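Local coordinates for protein fatty acid synthase 1, isoform A (Drosophila melanogaster, PDB 6FN6) that probably carries out the beta-carbon-processing steps of long-chain fatty acid synthesis, as the dehydratase, enoylreductase and ketoreductase region of a multifunctional synthase, at residues 693-698 and 718-723; 724-729 and 862-867; 731-736 and 781-786. All blocks are in the same frame, centred on the assembly; numbering follows the deposited sequence.

Contact 1: 693-698 and 718-723; sequences STVYYA and GGVGQA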
loop_
_atom_site.group_PDB
_atom_site.type_symbol
_atom_site.label_atom_id
_atom_site.label_comp_id
_atom_site.label_asym_id
_atom_site.label_seq_id
_atom_site.Cartn_x
_atom_site.Cartn_y
_atom_site.Cartn_z
ATOM N N SER A 693 -23.850 14.276 -6.859
ATOM C CA SER A 693 -23.910 12.875 -7.255
ATOM C C SER A 693 -22.671 12.155 -6.738
ATOM O O SER A 693 -22.737 10.999 -6.320
ATOM C CB SER A 693 -24.018 12.737 -8.772
ATOM O OG SER A 693 -25.232 13.295 -9.242
ATOM N N THR A 694 -21.541 12.854 -6.767
ATOM C CA THR A 694 -20.286 12.313 -6.266
ATOM C C THR A 694 -20.356 12.123 -4.754
ATOM O O THR A 694 -20.009 11.061 -4.233
ATOM C CB THR A 694 -19.105 13.239 -6.608
ATOM O OG1 THR A 694 -19.058 13.452 -8.023
ATOM C CG2 THR A 694 -17.785 12.634 -6.145
ATOM N N VAL A 695 -20.806 13.161 -4.058
ATOM C CA VAL A 695 -20.846 13.154 -2.603
ATOM C C VAL A 695 -21.735 12.023 -2.107
ATOM O O VAL A 695 -21.391 11.320 -1.155
ATOM C CB VAL A 695 -21.324 14.519 -2.062
ATOM C CG1 VAL A 695 -21.843 14.397 -0.634
ATOM C CG2 VAL A 695 -20.202 15.533 -2.117
ATOM N N TYR A 696 -22.874 11.839 -2.762
ATOM C CA TYR A 696 -23.842 10.848 -2.319
ATOM C C TYR A 696 -23.396 9.430 -2.660
ATOM O O TYR A 696 -23.622 8.503 -1.883
ATOM C CB TYR A 696 -25.211 11.134 -2.933
ATOM C CG TYR A 696 -26.029 12.113 -2.123
ATOM C CD1 TYR A 696 -26.622 11.728 -0.927
ATOM C CD2 TYR A 696 -26.207 13.423 -2.550
ATOM C CE1 TYR A 696 -27.369 12.617 -0.179
ATOM C CE2 TYR A 696 -26.954 14.320 -1.808
ATOM C CZ TYR A 696 -27.532 13.910 -0.623
ATOM O OH TYR A 696 -28.276 14.797 0.120
ATOM N N TYR A 697 -22.751 9.256 -3.807
ATOM C CA TYR A 697 -22.286 7.931 -4.198
ATOM C C TYR A 697 -21.130 7.487 -3.304
ATOM O O TYR A 697 -20.909 6.291 -3.105
ATOM C CB TYR A 697 -21.845 7.906 -5.663
ATOM C CG TYR A 697 -21.272 6.567 -6.065
ATOM C CD1 TYR A 697 -22.085 5.443 -6.149
ATOM C CD2 TYR A 697 -19.919 6.416 -6.332
ATOM C CE1 TYR A 697 -21.570 4.215 -6.503
ATOM C CE2 TYR A 697 -19.395 5.186 -6.687
ATOM C CZ TYR A 697 -20.226 4.089 -6.768
ATOM O OH TYR A 697 -19.719 2.859 -7.117
ATOM N N ALA A 698 -20.393 8.457 -2.776
ATOM C CA ALA A 698 -19.223 8.173 -1.954
ATOM C C ALA A 698 -19.593 8.005 -0.481
ATOM O O ALA A 698 -19.244 7.003 0.145
ATOM C CB ALA A 698 -18.186 9.281 -2.113
ATOM N N GLY A 718 -13.873 23.482 -1.775
ATOM C CA GLY A 718 -13.883 23.091 -3.171
ATOM C C GLY A 718 -15.270 22.640 -3.577
ATOM O O GLY A 718 -16.171 22.565 -2.743
ATOM N N GLY A 719 -15.449 22.351 -4.861
ATOM C CA GLY A 719 -16.735 21.903 -5.358
ATOM C C GLY A 719 -17.260 20.696 -4.604
ATOM O O GLY A 719 -18.367 20.714 -4.065
ATOM N N VAL A 720 -16.452 19.641 -4.564
ATOM C CA VAL A 720 -16.837 18.398 -3.911
ATOM C C VAL A 720 -16.864 18.583 -2.397
ATOM O O VAL A 720 -17.729 18.036 -1.716
ATOM C CB VAL A 720 -15.888 17.248 -4.308
ATOM C CG1 VAL A 720 -16.352 15.934 -3.703
ATOM C CG2 VAL A 720 -15.798 17.131 -5.820
ATOM N N GLY A 721 -15.904 19.339 -1.872
ATOM C CA GLY A 721 -15.835 19.602 -0.447
ATOM C C GLY A 721 -17.078 20.285 0.097
ATOM O O GLY A 721 -17.700 19.804 1.047
ATOM N N GLN A 722 -17.430 21.419 -0.502
ATOM C CA GLN A 722 -18.614 22.172 -0.106
ATOM C C GLN A 722 -19.860 21.297 -0.122
ATOM O O GLN A 722 -20.673 21.338 0.802
ATOM C CB GLN A 722 -18.810 23.379 -1.027
ATOM C CG GLN A 722 -17.941 24.572 -0.663
ATOM C CD GLN A 722 -17.996 25.676 -1.698
ATOM O OE1 GLN A 722 -19.011 26.356 -1.846
ATOM N NE2 GLN A 722 -16.893 25.875 -2.407
ATOM N N ALA A 723 -20.011 20.505 -1.177
ATOM C CA ALA A 723 -21.158 19.618 -1.292
ATOM C C ALA A 723 -21.090 18.546 -0.214
ATOM O O ALA A 723 -22.108 18.170 0.363
ATOM C CB ALA A 723 -21.213 18.989 -2.673
#
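Val695 is rotated (chi1 160°) to put CG1 opposite the backbone N and CG2 opposite the carbonyl carbon, which turns CG2 onto helix 719-731 between Val720 and Ala723. The setting is the Rossmann-type nucleotide-binding part of the enoylreductase, which matches the zinc-binding dehydrogenase family in sequence, a family name that implies no metal here. Gly718 is the N-cap of helix 719-731 and, with Gly716 and Gly721, fits the GxGxxG pattern of dinucleotide-binding folds, consistent with a role in NADPH binding. The axes of the short segments 693-698 and 719-723 cross at -61° and come within 9.3 Å. At this crossing Val695 CG2 lies 3.6 Å from Ala723 CB. The same methyl sits 3.5 Å from Val720 O, a van der Waals contact with the helix backbone rather than a polar bond. Val720 holds its CG1 opposite its own backbone N (chi1 -176°), leaving that methyl 4.2 Å from Val695 CG2. One residue before Val695, Thr694 turns its OG1 back to hydrogen-bond Cys690 O within its own helix, and gives this contact a methyl and no polar group. No hydrogen bond joins the segments, so the fit rests on small apolar groups. Further along helix 719-731, Val695 also packs on Ala724 and Val727; Tyr697 OH hydrogen-bonds Arg702 NH1 and, across the dimer, Asn828 ND2 of the second subunit. Thr694 CG2 meets Val720 CG1 at 4.3 Å.

Contact 2: 724-729 and 862-867; sequences AISVAL and AVVPLP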
loop_
_atom_site.group_PDB
_atom_site.type_symbol
_atom_site.label_atom_id
_atom_site.label_comp_id
_atom_site.label_asym_id
_atom_site.label_seq_id
_atom_site.Cartn_x
_atom_site.Cartn_y
_atom_site.Cartn_z
ATOM N N ALA A 724 -19.882 18.058 0.054
ATOM C CA ALA A 724 -19.678 17.026 1.062
ATOM C C ALA A 724 -19.993 17.542 2.465
ATOM O O ALA A 724 -20.688 16.879 3.236
ATOM C CB ALA A 724 -18.253 16.509 1.003
ATOM N N ILE A 725 -19.480 18.726 2.788
ATOM C CA ILE A 725 -19.681 19.320 4.107
ATOM C C ILE A 725 -21.169 19.542 4.365
ATOM O O ILE A 725 -21.666 19.273 5.454
ATOM C CB ILE A 725 -18.893 20.640 4.246
ATOM C CG1 ILE A 725 -17.389 20.379 4.129
ATOM C CG2 ILE A 725 -19.204 21.318 5.582
ATOM C CD1 ILE A 725 -16.555 21.636 3.939
ATOM N N SER A 726 -21.872 20.041 3.356
ATOM C CA SER A 726 -23.295 20.335 3.481
ATOM C C SER A 726 -24.098 19.077 3.793
ATOM O O SER A 726 -24.899 19.058 4.723
ATOM C CB SER A 726 -23.817 20.988 2.197
ATOM O OG SER A 726 -25.187 21.329 2.315
ATOM N N VAL A 727 -23.884 18.026 3.010
ATOM C CA VAL A 727 -24.624 16.783 3.191
ATOM C C VAL A 727 -24.247 16.140 4.522
ATOM O O VAL A 727 -25.118 15.706 5.276
ATOM C CB VAL A 727 -24.379 15.808 2.019
ATOM C CG1 VAL A 727 -25.142 14.506 2.229
ATOM C CG2 VAL A 727 -24.793 16.444 0.705
ATOM N N ALA A 728 -22.951 16.079 4.807
ATOM C CA ALA A 728 -22.467 15.470 6.042
ATOM C C ALA A 728 -23.087 16.145 7.263
ATOM O O ALA A 728 -23.682 15.481 8.116
ATOM C CB ALA A 728 -20.951 15.545 6.111
ATOM N N LEU A 729 -22.946 17.465 7.346
ATOM C CA LEU A 729 -23.508 18.220 8.458
ATOM C C LEU A 729 -25.018 18.012 8.535
ATOM O O LEU A 729 -25.601 18.030 9.619
ATOM C CB LEU A 729 -23.186 19.710 8.324
ATOM C CG LEU A 729 -21.728 20.126 8.545
ATOM C CD1 LEU A 729 -21.567 21.621 8.322
ATOM C CD2 LEU A 729 -21.232 19.737 9.935
ATOM N N ALA A 862 -30.216 19.840 2.231
ATOM C CA ALA A 862 -28.822 19.419 2.292
ATOM C C ALA A 862 -28.088 19.814 1.014
ATOM O O ALA A 862 -26.896 20.123 1.044
ATOM C CB ALA A 862 -28.731 17.919 2.513
ATOM N N VAL A 863 -28.805 19.792 -0.107
ATOM C CA VAL A 863 -28.228 20.162 -1.393
ATOM C C VAL A 863 -28.431 21.652 -1.643
ATOM O O VAL A 863 -29.554 22.107 -1.864
ATOM C CB VAL A 863 -28.835 19.324 -2.537
ATOM C CG1 VAL A 863 -28.227 19.709 -3.879
ATOM C CG2 VAL A 863 -28.646 17.840 -2.267
ATOM N N VAL A 864 -27.338 22.405 -1.600
ATOM C CA VAL A 864 -27.367 23.841 -1.856
ATOM C C VAL A 864 -26.520 24.150 -3.089
ATOM O O VAL A 864 -25.443 23.578 -3.259
ATOM C CB VAL A 864 -26.869 24.631 -0.627
ATOM C CG1 VAL A 864 -26.873 26.134 -0.899
ATOM C CG2 VAL A 864 -27.722 24.313 0.584
ATOM N N PRO A 865 -27.000 25.054 -3.959
ATOM C CA PRO A 865 -26.132 25.410 -5.084
ATOM C C PRO A 865 -24.866 26.114 -4.608
ATOM O O PRO A 865 -24.881 26.772 -3.569
ATOM C CB PRO A 865 -27.010 26.339 -5.928
ATOM C CG PRO A 865 -28.006 26.891 -4.975
ATOM C CD PRO A 865 -28.277 25.788 -3.998
ATOM N N LEU A 866 -23.785 25.973 -5.365
ATOM C CA LEU A 866 -22.499 26.535 -4.979
ATOM C C LEU A 866 -22.338 27.964 -5.477
ATOM O O LEU A 866 -23.065 28.398 -6.371
ATOM C CB LEU A 866 -21.362 25.676 -5.531
ATOM C CG LEU A 866 -21.013 24.388 -4.786
ATOM C CD1 LEU A 866 -22.191 23.430 -4.733
ATOM C CD2 LEU A 866 -19.824 23.728 -5.459
ATOM N N PRO A 867 -21.393 28.709 -4.883
ATOM C CA PRO A 867 -21.004 29.993 -5.473
ATOM C C PRO A 867 -20.544 29.798 -6.913
ATOM O O PRO A 867 -20.037 28.725 -7.248
ATOM C CB PRO A 867 -19.854 30.463 -4.581
ATOM C CG PRO A 867 -20.081 29.785 -3.290
ATOM C CD PRO A 867 -20.678 28.450 -3.623
#
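Ser726 donates a hydrogen bond from OG to Ala862 O, joining helix 719-731 to the irregular segment that leads from helix 844-860 toward strand 868-872. The modelled OG to O separation, 2.4 Å, is too short to be taken literally at this resolution. With OG opposite the backbone N (chi1 -178°), the hydroxyl projects off the helix toward the loop. Packing is closest here: Val727 CA and Ala862 CA are 5.0 Å apart, and Ser726 CB also approaches Ala862 O, at 3.4 Å. Val727 and Ala862 are buried, and Val727 also packs on Tyr692 of helix 689-702 and on Met705. Toward solvent, where Ser726 and Val864 are partly exposed, the contact thins. Val864 comes no nearer than 4.3 Å, from its CG2 to Ser726 OG, and it packs instead on Arg751 of helix 742-751. Beyond it the loop has other attachments: Val864 O accepts from Tyr692 OH, and Leu866 N bonds Thr687 OG1. If the short bond is real in kind, a serine hydroxyl ties the helix to the main-chain carbonyl of Ala862, and the rest of the join is apolar packing, including that of Ala862 on Ala730.

Contact 3: 731-736 and 781-786; sequences HGLTVF and VDLVLN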
loop_
_atom_site.group_PDB
_atom_site.type_symbol
_atom_site.label_atom_id
_atom_site.label_comp_id
_atom_site.label_asym_id
_atom_site.label_seq_id
_atom_site.Cartn_x
_atom_site.Cartn_y
_atom_site.Cartn_z
ATOM N N HIS A 731 -26.591 15.255 7.737
ATOM C CA HIS A 731 -26.822 13.924 8.287
ATOM C C HIS A 731 -26.410 13.845 9.760
ATOM O O HIS A 731 -26.714 12.866 10.445
ATOM C CB HIS A 731 -26.072 12.874 7.466
ATOM C CG HIS A 731 -26.812 12.432 6.240
ATOM N ND1 HIS A 731 -27.155 11.116 6.013
ATOM C CD2 HIS A 731 -27.280 13.131 5.180
ATOM C CE1 HIS A 731 -27.799 11.024 4.863
ATOM N NE2 HIS A 731 -27.888 12.232 4.338
ATOM N N GLY A 732 -25.712 14.873 10.237
ATOM C CA GLY A 732 -25.397 14.995 11.650
ATOM C C GLY A 732 -24.020 14.512 12.061
ATOM O O GLY A 732 -23.774 14.266 13.241
ATOM N N LEU A 733 -23.119 14.361 11.099
ATOM C CA LEU A 733 -21.757 13.941 11.407
ATOM C C LEU A 733 -20.920 15.095 11.944
ATOM O O LEU A 733 -21.201 16.263 11.672
ATOM C CB LEU A 733 -21.073 13.353 10.171
ATOM C CG LEU A 733 -21.426 11.911 9.797
ATOM C CD1 LEU A 733 -22.868 11.791 9.329
ATOM C CD2 LEU A 733 -20.466 11.394 8.737
ATOM N N THR A 734 -19.901 14.756 12.727
ATOM C CA THR A 734 -18.875 15.716 13.104
ATOM C C THR A 734 -17.895 15.838 11.941
ATOM O O THR A 734 -17.382 14.835 11.439
ATOM C CB THR A 734 -18.147 15.295 14.394
ATOM O OG1 THR A 734 -19.053 15.369 15.503
ATOM C CG2 THR A 734 -16.940 16.193 14.665
ATOM N N VAL A 735 -17.649 17.069 11.506
ATOM C CA VAL A 735 -16.855 17.303 10.313
ATOM C C VAL A 735 -15.504 17.939 10.625
ATOM O O VAL A 735 -15.413 18.928 11.351
ATOM C CB VAL A 735 -17.645 18.170 9.308
ATOM C CG1 VAL A 735 -16.773 18.578 8.136
ATOM C CG2 VAL A 735 -18.866 17.422 8.810
ATOM N N PHE A 736 -14.458 17.338 10.064
ATOM C CA PHE A 736 -13.136 17.947 10.011
ATOM C C PHE A 736 -12.841 18.306 8.553
ATOM O O PHE A 736 -13.256 17.590 7.643
ATOM C CB PHE A 736 -12.072 16.996 10.563
ATOM C CG PHE A 736 -12.212 16.719 12.035
ATOM C CD1 PHE A 736 -11.575 17.522 12.968
ATOM C CD2 PHE A 736 -12.981 15.657 12.486
ATOM C CE1 PHE A 736 -11.704 17.270 14.325
ATOM C CE2 PHE A 736 -13.113 15.402 13.841
ATOM C CZ PHE A 736 -12.474 16.210 14.760
ATOM N N VAL A 781 -11.061 9.285 12.780
ATOM C CA VAL A 781 -12.391 9.502 12.224
ATOM C C VAL A 781 -12.914 8.222 11.579
ATOM O O VAL A 781 -12.154 7.289 11.329
ATOM C CB VAL A 781 -12.384 10.666 11.211
ATOM C CG1 VAL A 781 -12.065 11.975 11.918
ATOM C CG2 VAL A 781 -11.386 10.403 10.082
ATOM N N ASP A 782 -14.218 8.188 11.310
ATOM C CA ASP A 782 -14.865 7.007 10.740
ATOM C C ASP A 782 -14.809 6.979 9.218
ATOM O O ASP A 782 -14.854 5.910 8.612
ATOM C CB ASP A 782 -16.322 6.930 11.192
ATOM C CG ASP A 782 -16.459 6.871 12.696
ATOM O OD1 ASP A 782 -16.085 5.832 13.282
ATOM O OD2 ASP A 782 -16.940 7.859 13.289
ATOM N N LEU A 783 -14.739 8.154 8.599
ATOM C CA LEU A 783 -14.628 8.233 7.148
ATOM C C LEU A 783 -13.658 9.328 6.739
ATOM O O LEU A 783 -13.517 10.342 7.424
ATOM C CB LEU A 783 -15.988 8.502 6.498
ATOM C CG LEU A 783 -17.183 7.647 6.914
ATOM C CD1 LEU A 783 -18.117 8.461 7.794
ATOM C CD2 LEU A 783 -17.915 7.111 5.698
ATOM N N VAL A 784 -12.999 9.112 5.606
ATOM C CA VAL A 784 -12.147 10.123 5.004
ATOM C C VAL A 784 -12.526 10.252 3.538
ATOM O O VAL A 784 -12.483 9.276 2.788
ATOM C CB VAL A 784 -10.654 9.776 5.159
ATOM C CG1 VAL A 784 -9.778 10.851 4.521
ATOM C CG2 VAL A 784 -10.299 9.598 6.626
ATOM N N LEU A 785 -12.913 11.459 3.138
ATOM C CA LEU A 785 -13.139 11.762 1.731
ATOM C C LEU A 785 -11.916 12.499 1.209
ATOM O O LEU A 785 -11.740 13.687 1.475
ATOM C CB LEU A 785 -14.401 12.603 1.543
ATOM C CG LEU A 785 -14.800 12.902 0.096
ATOM C CD1 LEU A 785 -15.165 11.620 -0.649
ATOM C CD2 LEU A 785 -15.948 13.900 0.053
ATOM N N ASN A 786 -11.072 11.786 0.470
ATOM C CA ASN A 786 -9.759 12.301 0.097
ATOM C C ASN A 786 -9.631 12.639 -1.392
ATOM O O ASN A 786 -10.016 11.850 -2.259
ATOM C CB ASN A 786 -8.682 11.283 0.474
ATOM C CG ASN A 786 -7.283 11.803 0.237
ATOM O OD1 ASN A 786 -6.965 12.940 0.584
ATOM N ND2 ASN A 786 -6.436 10.973 -0.358
#
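Leu733 meets Leu783, and Phe736 meets Val781, across a strand that belongs to neither segment: strand 710-713 runs between them in the parallel sheet, so only side chains bridge the gap. The CA atoms nearest each other remain far apart, 9.8 Å for Leu733 and Asp782 and 8.8 Å for Phe736 and Val781. Leu733 CD2 reaches Leu783 CD1 at 3.9 Å, the two side chains crossing at about a right angle over Ile711. The chain turns a corner at Asp782, so Val781 meets Phe736 separately from this leucine pair. There Val781 CG1 approaches the ring obliquely, 3.8 Å from Phe736 CD2 and slightly farther from CE2. The ring's CG lies opposite the carbonyl carbon (chi1 -66°), which swings the ring toward Val781. All four residues are buried and apolar. Just before Leu733, Gly732 closes helix 719-731 as the C-prime residue of a Schellman motif, its positive phi (97°) turning the chain into strand 734-739. That strand hydrogen-bonds to strand 710-713 through Thr734 and Phe736. Helix 719-731 packs on Val735 and Leu785 from the two flanking strands, while strand 804-808 lies beyond strand 781-786, against Leu783 and Val784.

How the contacts relate
All three contacts lie in the Rossmann-type part of the enoylreductase, their centres 8 Å (contacts 1 and 2), 12 Å (1 and 3) and 13 Å (2 and 3) apart. Helix 719-731 unites them: its first half serves contact 1, its second half contact 2, and its end turns into strand 734-739 of contact 3. Along the chain contact 1 is complete before the others begin, while contact 3 falls wholly between the two segments of contact 2. Leu785 of the sheet touches Ala698, Val720 and Ala724, and Leu866 CD2 meets Gly719. Helix crossing, returning loop and sheet core are thus joined by touching side chains, next to the glycine-rich turn.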